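Local coordinates for protein BrkA autotransporter (Bordetella pertussis, PDB 3QQ2) that inhibits the classical complement pathway as a whole protein, the beta-domain modelled here forming the outer-membrane pore through which its passenger domain is secreted, at residues N185-R198 / Q209-S222. The protein carries 1 engineered substitution. Numbering follows the deposited sequence.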
ATOM      1  N   ASN A 185     -11.729   9.390  -4.628  1.00 81.34           N
ATOM      2  CA  ASN A 185     -12.179  10.753  -4.388  1.00 81.27           C
ATOM      3  C   ASN A 185     -13.130  11.240  -5.497  1.00 78.43           C
ATOM      4  O   ASN A 185     -13.079  10.756  -6.614  1.00 76.45           O
ATOM      5  CB  ASN A 185     -10.976  11.678  -4.245  1.00 81.96           C
ATOM      6  CG  ASN A 185     -10.004  11.555  -5.409  1.00 82.94           C
ATOM      7  OD1 ASN A 185      -8.818  11.264  -5.207  1.00 86.63           O
ATOM      8  ND2 ASN A 185     -10.498  11.768  -6.636  1.00 82.81           N
ATOM      9  N   THR A 186     -13.982  12.201  -5.158  1.00 78.23           N
ATOM     10  CA  THR A 186     -15.060  12.707  -6.010  1.00 76.60           C
ATOM     11  C   THR A 186     -15.269  14.190  -5.666  1.00 76.65           C
ATOM     12  O   THR A 186     -15.674  14.506  -4.551  1.00 78.32           O
ATOM     13  CB  THR A 186     -16.372  11.880  -5.807  1.00 77.51           C
ATOM     14  OG1 THR A 186     -17.512  12.629  -6.228  1.00 76.72           O
ATOM     15  CG2 THR A 186     -16.574  11.502  -4.355  1.00 80.66           C
ATOM     16  N   ALA A 187     -14.999  15.091  -6.618  1.00 74.92           N
ATOM     17  CA  ALA A 187     -14.851  16.544  -6.312  1.00 74.86           C
ATOM     18  C   ALA A 187     -15.633  17.584  -7.147  1.00 73.61           C
ATOM     19  O   ALA A 187     -15.554  17.592  -8.379  1.00 72.18           O
ATOM     20  CB  ALA A 187     -13.355  16.924  -6.295  1.00 74.19           C
ATOM     21  N   THR A 188     -16.331  18.487  -6.454  1.00 74.36           N
ATOM     22  CA  THR A 188     -16.929  19.695  -7.056  1.00 73.43           C
ATOM     23  C   THR A 188     -15.986  20.920  -7.108  1.00 72.57           C
ATOM     24  O   THR A 188     -15.176  21.121  -6.212  1.00 73.06           O
ATOM     25  CB  THR A 188     -18.248  20.070  -6.344  1.00 75.29           C
ATOM     26  OG1 THR A 188     -19.312  19.276  -6.883  1.00 75.64           O
ATOM     27  CG2 THR A 188     -18.593  21.539  -6.540  1.00 75.49           C
ATOM     28  N   LEU A 189     -16.082  21.695  -8.195  1.00 71.12           N
ATOM     29  CA  LEU A 189     -15.439  23.006  -8.338  1.00 70.63           C
ATOM     30  C   LEU A 189     -16.453  24.031  -8.738  1.00 71.24           C
ATOM     31  O   LEU A 189     -17.333  23.755  -9.560  1.00 69.94           O
ATOM     32  CB  LEU A 189     -14.343  23.015  -9.402  1.00 68.30           C
ATOM     33  CG  LEU A 189     -12.910  22.761  -8.933  1.00 68.25           C
ATOM     34  CD1 LEU A 189     -12.752  21.318  -8.408  1.00 68.48           C
ATOM     35  CD2 LEU A 189     -11.872  23.079 -10.020  1.00 64.58           C
ATOM     36  N   GLY A 190     -16.324  25.206  -8.115  1.00 73.26           N
ATOM     37  CA  GLY A 190     -16.980  26.451  -8.544  1.00 74.15           C
ATOM     38  C   GLY A 190     -15.881  27.360  -9.066  1.00 73.85           C
ATOM     39  O   GLY A 190     -14.758  27.325  -8.544  1.00 74.24           O
ATOM     40  N   ARG A 191     -16.165  28.141 -10.111  1.00 73.18           N
ATOM     41  CA  ARG A 191     -15.210  29.159 -10.557  1.00 72.92           C
ATOM     42  C   ARG A 191     -15.800  30.483 -11.087  1.00 72.81           C
ATOM     43  O   ARG A 191     -16.613  30.511 -12.018  1.00 71.79           O
ATOM     44  CB  ARG A 191     -14.171  28.577 -11.499  1.00 71.60           C
ATOM     45  CG  ARG A 191     -13.140  29.596 -11.980  1.00 75.31           C
ATOM     46  CD  ARG A 191     -11.689  29.101 -11.822  1.00 80.49           C
ATOM     47  NE  ARG A 191     -11.237  28.096 -12.804  1.00 81.33           N
ATOM     48  CZ  ARG A 191     -11.482  26.789 -12.718  1.00 81.92           C
ATOM     49  NH1 ARG A 191     -12.203  26.309 -11.713  1.00 83.28           N
ATOM     50  NH2 ARG A 191     -11.017  25.952 -13.642  1.00 82.12           N
ATOM     51  N   LEU A 192     -15.355  31.568 -10.443  1.00 73.57           N
ATOM     52  CA  LEU A 192     -15.744  32.946 -10.736  1.00 73.17           C
ATOM     53  C   LEU A 192     -14.563  33.697 -11.316  1.00 72.25           C
ATOM     54  O   LEU A 192     -13.427  33.495 -10.883  1.00 72.41           O
ATOM     55  CB  LEU A 192     -16.174  33.640  -9.455  1.00 74.98           C
ATOM     56  CG  LEU A 192     -17.471  33.185  -8.805  1.00 75.47           C
ATOM     57  CD1 LEU A 192     -17.926  34.288  -7.888  1.00 78.01           C
ATOM     58  CD2 LEU A 192     -18.549  32.906  -9.823  1.00 74.74           C
ATOM     59  N   GLY A 193     -14.833  34.566 -12.285  1.00 71.39           N
ATOM     60  CA  GLY A 193     -13.793  35.305 -12.981  1.00 70.13           C
ATOM     61  C   GLY A 193     -14.329  36.386 -13.898  1.00 70.29           C
ATOM     62  O   GLY A 193     -15.525  36.430 -14.219  1.00 70.60           O
ATOM     63  N   LEU A 194     -13.426  37.266 -14.322  1.00 69.93           N
ATOM     64  CA  LEU A 194     -13.752  38.346 -15.233  1.00 69.52           C
ATOM     65  C   LEU A 194     -12.569  38.635 -16.139  1.00 68.56           C
ATOM     66  O   LEU A 194     -11.438  38.720 -15.659  1.00 69.14           O
ATOM     67  CB  LEU A 194     -14.077  39.583 -14.419  1.00 71.57           C
ATOM     68  CG  LEU A 194     -14.436  40.871 -15.147  1.00 72.31           C
ATOM     69  CD1 LEU A 194     -15.930  40.956 -15.445  1.00 72.24           C
ATOM     70  CD2 LEU A 194     -14.013  42.019 -14.280  1.00 72.52           C
ATOM     71  N   ARG A 195     -12.815  38.773 -17.443  1.00 67.44           N
ATOM     72  CA  ARG A 195     -11.774  39.294 -18.351  1.00 66.94           C
ATOM     73  C   ARG A 195     -12.108  40.666 -18.973  1.00 67.83           C
ATOM     74  O   ARG A 195     -13.266  40.947 -19.291  1.00 68.85           O
ATOM     75  CB  ARG A 195     -11.320  38.250 -19.402  1.00 65.03           C
ATOM     76  CG  ARG A 195     -12.351  37.773 -20.427  1.00 64.88           C
ATOM     77  CD  ARG A 195     -11.999  36.338 -20.988  1.00 64.51           C
ATOM     78  NE  ARG A 195     -11.312  36.302 -22.295  1.00 62.35           N
ATOM     79  CZ  ARG A 195     -11.928  36.382 -23.480  1.00 60.86           C
ATOM     80  NH1 ARG A 195     -13.246  36.532 -23.545  1.00 58.73           N
ATOM     81  NH2 ARG A 195     -11.228  36.329 -24.615  1.00 59.10           N
ATOM     82  N   PHE A 196     -11.097  41.521 -19.101  1.00 67.71           N
ATOM     83  CA  PHE A 196     -11.230  42.773 -19.816  1.00 68.93           C
ATOM     84  C   PHE A 196     -10.309  42.732 -20.995  1.00 69.35           C
ATOM     85  O   PHE A 196      -9.123  42.476 -20.831  1.00 69.86           O
ATOM     86  CB  PHE A 196     -10.765  43.947 -18.970  1.00 70.17           C
ATOM     87  CG  PHE A 196     -11.720  44.347 -17.906  1.00 69.93           C
ATOM     88  CD1 PHE A 196     -13.053  44.586 -18.209  1.00 68.94           C
ATOM     89  CD2 PHE A 196     -11.276  44.504 -16.592  1.00 69.42           C
ATOM     90  CE1 PHE A 196     -13.942  44.971 -17.225  1.00 71.28           C
ATOM     91  CE2 PHE A 196     -12.148  44.876 -15.595  1.00 71.39           C
ATOM     92  CZ  PHE A 196     -13.492  45.120 -15.904  1.00 72.43           C
ATOM     93  N   GLY A 197     -10.814  43.021 -22.183  1.00 70.27           N
ATOM     94  CA  GLY A 197      -9.918  43.152 -23.320  1.00 71.20           C
ATOM     95  C   GLY A 197     -10.357  44.196 -24.315  1.00 73.50           C
ATOM     96  O   GLY A 197     -11.362  44.893 -24.114  1.00 74.41           O
ATOM     97  N   ARG A 198      -9.581  44.303 -25.390  1.00 74.46           N
ATOM     98  CA  ARG A 198      -9.955  45.100 -26.557  1.00 76.51           C
ATOM     99  C   ARG A 198      -9.949  44.201 -27.798  1.00 75.63           C
ATOM    100  O   ARG A 198      -9.002  43.431 -28.016  1.00 74.54           O
ATOM    101  CB  ARG A 198      -9.039  46.332 -26.712  1.00 78.13           C
ATOM    102  CG  ARG A 198      -9.337  47.233 -27.919  1.00 80.67           C
ATOM    103  CD  ARG A 198      -8.830  48.648 -27.684  1.00 85.14           C
ATOM    104  NE  ARG A 198      -8.366  49.335 -28.894  1.00 88.90           N
ATOM    105  CZ  ARG A 198      -7.098  49.343 -29.321  1.00 90.31           C
ATOM    106  NH1 ARG A 198      -6.156  48.684 -28.637  1.00 89.68           N
ATOM    107  NH2 ARG A 198      -6.768  50.004 -30.432  1.00 90.50           N
ATOM    108  N   GLN A 209      -6.808  39.927 -30.159  1.00 71.01           N
ATOM    109  CA  GLN A 209      -7.728  40.269 -29.084  1.00 70.57           C
ATOM    110  C   GLN A 209      -7.181  39.931 -27.705  1.00 69.52           C
ATOM    111  O   GLN A 209      -7.595  38.929 -27.104  1.00 68.12           O
ATOM    112  CB  GLN A 209      -9.067  39.562 -29.291  1.00 69.75           C
ATOM    113  CG  GLN A 209     -10.211  40.193 -28.535  1.00 69.75           C
ATOM    114  CD  GLN A 209     -11.195  39.181 -28.018  1.00 67.28           C
ATOM    115  OE1 GLN A 209     -12.342  39.147 -28.451  1.00 67.50           O
ATOM    116  NE2 GLN A 209     -10.756  38.354 -27.077  1.00 65.32           N
ATOM    117  N   PRO A 210      -6.262  40.767 -27.193  1.00 70.18           N
ATOM    118  CA  PRO A 210      -5.703  40.601 -25.840  1.00 69.99           C
ATOM    119  C   PRO A 210      -6.742  40.862 -24.787  1.00 69.84           C
ATOM    120  O   PRO A 210      -7.759  41.484 -25.063  1.00 70.31           O
ATOM    121  CB  PRO A 210      -4.639  41.694 -25.740  1.00 70.92           C
ATOM    122  CG  PRO A 210      -4.472  42.186 -27.119  1.00 72.89           C
ATOM    123  CD  PRO A 210      -5.771  41.990 -27.823  1.00 71.60           C
ATOM    124  N   TYR A 211      -6.476  40.357 -23.588  1.00 69.81           N
ATOM    125  CA  TYR A 211      -7.301  40.583 -22.388  1.00 69.99           C
ATOM    126  C   TYR A 211      -6.445  40.224 -21.194  1.00 69.46           C
ATOM    127  O   TYR A 211      -5.499  39.423 -21.323  1.00 68.60           O
ATOM    128  CB  TYR A 211      -8.527  39.667 -22.387  1.00 68.82           C
ATOM    129  CG  TYR A 211      -8.130  38.206 -22.368  1.00 69.23           C
ATOM    130  CD1 TYR A 211      -7.846  37.560 -21.172  1.00 69.76           C
ATOM    131  CD2 TYR A 211      -7.990  37.474 -23.563  1.00 69.09           C
ATOM    132  CE1 TYR A 211      -7.450  36.240 -21.165  1.00 69.19           C
ATOM    133  CE2 TYR A 211      -7.613  36.149 -23.552  1.00 66.77           C
ATOM    134  CZ  TYR A 211      -7.351  35.541 -22.350  1.00 67.66           C
ATOM    135  OH  TYR A 211      -6.973  34.229 -22.308  1.00 69.12           O
ATOM    136  N   ALA A 212      -6.770  40.795 -20.042  1.00 69.90           N
ATOM    137  CA  ALA A 212      -6.219  40.308 -18.794  1.00 69.98           C
ATOM    138  C   ALA A 212      -7.364  39.749 -17.925  1.00 70.01           C
ATOM    139  O   ALA A 212      -8.514  40.181 -18.056  1.00 69.87           O
ATOM    140  CB  ALA A 212      -5.462  41.374 -18.121  1.00 71.33           C
ATOM    141  N   ARG A 213      -7.059  38.766 -17.071  1.00 70.13           N
ATOM    142  CA  ARG A 213      -8.105  37.935 -16.443  1.00 70.17           C
ATOM    143  C   ARG A 213      -7.923  37.781 -14.957  1.00 71.04           C
ATOM    144  O   ARG A 213      -6.834  37.421 -14.511  1.00 71.43           O
ATOM    145  CB  ARG A 213      -8.137  36.525 -17.069  1.00 68.48           C
ATOM    146  CG  ARG A 213      -9.563  35.926 -17.180  1.00 69.92           C
ATOM    147  CD  ARG A 213      -9.614  34.421 -17.424  1.00 70.71           C
ATOM    148  NE  ARG A 213      -9.127  33.691 -16.245  1.00 75.91           N
ATOM    149  CZ  ARG A 213      -9.893  33.194 -15.271  1.00 76.85           C
ATOM    150  NH1 ARG A 213     -11.216  33.318 -15.314  1.00 78.15           N
ATOM    151  NH2 ARG A 213      -9.331  32.555 -14.250  1.00 77.15           N
ATOM    152  N   LEU A 214      -8.988  38.025 -14.193  1.00 71.88           N
ATOM    153  CA  LEU A 214      -8.963  37.766 -12.755  1.00 73.44           C
ATOM    154  C   LEU A 214      -9.962  36.703 -12.394  1.00 73.62           C
ATOM    155  O   LEU A 214     -11.117  36.770 -12.822  1.00 73.33           O
ATOM    156  CB  LEU A 214      -9.287  39.013 -11.952  1.00 75.52           C
ATOM    157  CG  LEU A 214      -9.613  38.770 -10.470  1.00 76.12           C
ATOM    158  CD1 LEU A 214      -8.379  38.859  -9.573  1.00 76.22           C
ATOM    159  CD2 LEU A 214     -10.653  39.753 -10.033  1.00 76.74           C
ATOM    160  N   GLY A 215      -9.526  35.742 -11.582  1.00 74.45           N
ATOM    161  CA  GLY A 215     -10.376  34.616 -11.226  1.00 75.21           C
ATOM    162  C   GLY A 215     -10.271  34.105  -9.808  1.00 77.39           C
ATOM    163  O   GLY A 215      -9.216  34.149  -9.189  1.00 78.11           O
ATOM    164  N   TRP A 216     -11.388  33.616  -9.301  1.00 79.02           N
ATOM    165  CA  TRP A 216     -11.410  32.891  -8.056  1.00 82.23           C
ATOM    166  C   TRP A 216     -11.881  31.459  -8.312  1.00 82.34           C
ATOM    167  O   TRP A 216     -12.733  31.220  -9.186  1.00 81.61           O
ATOM    168  CB  TRP A 216     -12.361  33.574  -7.094  1.00 84.41           C
ATOM    169  CG  TRP A 216     -12.567  32.857  -5.794  1.00 86.79           C
ATOM    170  CD1 TRP A 216     -11.723  32.845  -4.711  1.00 89.47           C
ATOM    171  CD2 TRP A 216     -13.705  32.080  -5.425  1.00 87.57           C
ATOM    172  NE1 TRP A 216     -12.267  32.100  -3.694  1.00 90.72           N
ATOM    173  CE2 TRP A 216     -13.481  31.616  -4.103  1.00 89.71           C
ATOM    174  CE3 TRP A 216     -14.898  31.733  -6.078  1.00 87.52           C
ATOM    175  CZ2 TRP A 216     -14.404  30.822  -3.423  1.00 90.49           C
ATOM    176  CZ3 TRP A 216     -15.820  30.937  -5.402  1.00 88.66           C
ATOM    177  CH2 TRP A 216     -15.562  30.491  -4.087  1.00 90.90           C
ATOM    178  N   THR A 217     -11.320  30.505  -7.565  1.00 83.84           N
ATOM    179  CA  THR A 217     -11.835  29.140  -7.590  1.00 84.18           C
ATOM    180  C   THR A 217     -11.583  28.377  -6.300  1.00 86.30           C
ATOM    181  O   THR A 217     -10.571  28.576  -5.621  1.00 87.47           O
ATOM    182  CB  THR A 217     -11.324  28.335  -8.799  1.00 82.06           C
ATOM    183  OG1 THR A 217     -12.222  27.252  -9.052  1.00 81.96           O
ATOM    184  CG2 THR A 217      -9.926  27.786  -8.566  1.00 82.03           C
ATOM    185  N   GLN A 218     -12.520  27.499  -5.973  1.00 87.56           N
ATOM    186  CA  GLN A 218     -12.405  26.678  -4.785  1.00 90.36           C
ATOM    187  C   GLN A 218     -12.825  25.253  -5.099  1.00 89.86           C
ATOM    188  O   GLN A 218     -13.279  24.965  -6.206  1.00 88.07           O
ATOM    189  CB  GLN A 218     -13.274  27.250  -3.661  1.00 93.15           C
ATOM    190  CG  GLN A 218     -14.779  27.305  -3.991  1.00 94.16           C
ATOM    191  CD  GLN A 218     -15.664  27.297  -2.745  1.00 98.58           C
ATOM    192  OE1 GLN A 218     -16.637  26.534  -2.674  1.00 99.04           O
ATOM    193  NE2 GLN A 218     -15.331  28.142  -1.755  1.00100.55           N
ATOM    194  N   GLU A 219     -12.698  24.377  -4.106  1.00 92.15           N
ATOM    195  CA  GLU A 219     -12.982  22.959  -4.263  1.00 92.57           C
ATOM    196  C   GLU A 219     -13.578  22.365  -3.029  1.00 95.10           C
ATOM    197  O   GLU A 219     -12.878  22.290  -2.042  1.00 96.88           O
ATOM    198  CB  GLU A 219     -11.674  22.188  -4.427  1.00 91.83           C
ATOM    199  CG  GLU A 219     -10.932  22.371  -5.721  1.00 90.73           C
ATOM    200  CD  GLU A 219     -10.124  21.140  -6.086  1.00 90.23           C
ATOM    201  OE1 GLU A 219     -10.013  20.216  -5.235  1.00 90.51           O
ATOM    202  OE2 GLU A 219      -9.605  21.106  -7.229  1.00 89.14           O
ATOM    203  N   PHE A 220     -14.816  21.880  -3.052  1.00 96.54           N
ATOM    204  CA  PHE A 220     -15.100  20.808  -2.097  1.00 99.32           C
ATOM    205  C   PHE A 220     -14.857  19.439  -2.723  1.00 98.41           C
ATOM    206  O   PHE A 220     -15.417  19.115  -3.769  1.00 96.89           O
ATOM    207  CB  PHE A 220     -16.434  20.922  -1.344  1.00101.41           C
ATOM    208  CG  PHE A 220     -16.357  20.400   0.095  1.00105.20           C
ATOM    209  CD1 PHE A 220     -15.693  21.139   1.098  1.00107.14           C
ATOM    210  CD2 PHE A 220     -16.918  19.160   0.447  1.00106.91           C
ATOM    211  CE1 PHE A 220     -15.603  20.662   2.429  1.00109.20           C
ATOM    212  CE2 PHE A 220     -16.833  18.678   1.784  1.00109.35           C
ATOM    213  CZ  PHE A 220     -16.173  19.440   2.769  1.00110.12           C
ATOM    214  N   LYS A 221     -13.973  18.677  -2.076  1.00 99.99           N
ATOM    215  CA  LYS A 221     -13.566  17.332  -2.484  1.00 99.97           C
ATOM    216  C   LYS A 221     -13.933  16.340  -1.377  1.00102.28           C
ATOM    217  O   LYS A 221     -13.361  16.396  -0.288  1.00104.52           O
ATOM    218  CB  LYS A 221     -12.047  17.304  -2.754  1.00 99.31           C
ATOM    219  CG  LYS A 221     -11.389  15.903  -2.717  1.00100.24           C
ATOM    220  CD  LYS A 221     -10.058  15.828  -3.496  1.00100.60           C
ATOM    221  CE  LYS A 221      -8.905  16.596  -2.825  1.00102.33           C
ATOM    222  NZ  LYS A 221      -8.676  17.919  -3.472  1.00102.33           N
ATOM    223  N   SER A 222     -14.881  15.441  -1.648  1.00102.45           N
ATOM    224  CA  SER A 222     -15.358  14.480  -0.634  1.00104.57           C
ATOM    225  C   SER A 222     -14.371  13.340  -0.381  1.00104.90           C
ATOM    226  O   SER A 222     -14.035  13.050   0.772  1.00107.11           O
ATOM    227  CB  SER A 222     -16.728  13.915  -1.010  1.00104.48           C
ATOM    228  OG  SER A 222     -17.713  14.930  -0.966  1.00105.08           O
TER
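Arg195 reaches over the ring of Tyr211 and makes a cation-pi contact, its CZ 4.4 Å from the centroid of the tyrosine ring. The approach is led by NE, which stands above the middle of one ring face, while the guanidinium plane is steeply inclined to the ring, at 68°. Both side chains have CG between backbone N and carbonyl carbon (chi1 64° for Arg195), and this turns the arginine across the tyrosine on the strand face that looks into the barrel. At the base of the side chain, Arg195 CB packs on CG of Arg213, its partner in a non-hydrogen-bonded pair, at 3.7 Å. The far end of Arg195 is held by a salt bridge to Glu157, and Arg213 makes a salt bridge to Glu263 through NH2 and a hydrogen bond to Gln159 through NH1.

On the other face, Trp216 and Leu192 run side by side and point the same way, Leu192 CG meeting the indole edge at CE3, 4.0 Å away. With Leu194, Phe196, Leu214 and Phe220 they give the hairpin an apolar outer surface, as expected for a lipid-facing barrel wall. The Leu192-Trp216 pair is tied by backbone bonds in both directions, Leu192 N to Trp216 O being 2.9 Å. Further along the inner face, Thr217 OG1 donates to Gly190 O and accepts from Arg191 NH1 at 2.8 Å, so a single hydroxyl joins side chain and backbone of the neighbouring strand.

The two segments are antiparallel, at 171°, and form one hairpin of the autotransporter beta-barrel. Strand 154-173 flanks 185-198, with backbone bonds such as Gly193 to Gln159, and strand 241-252 borders 209-222, where Tyr211 touches Asp249 and Thr217 touches Arg241.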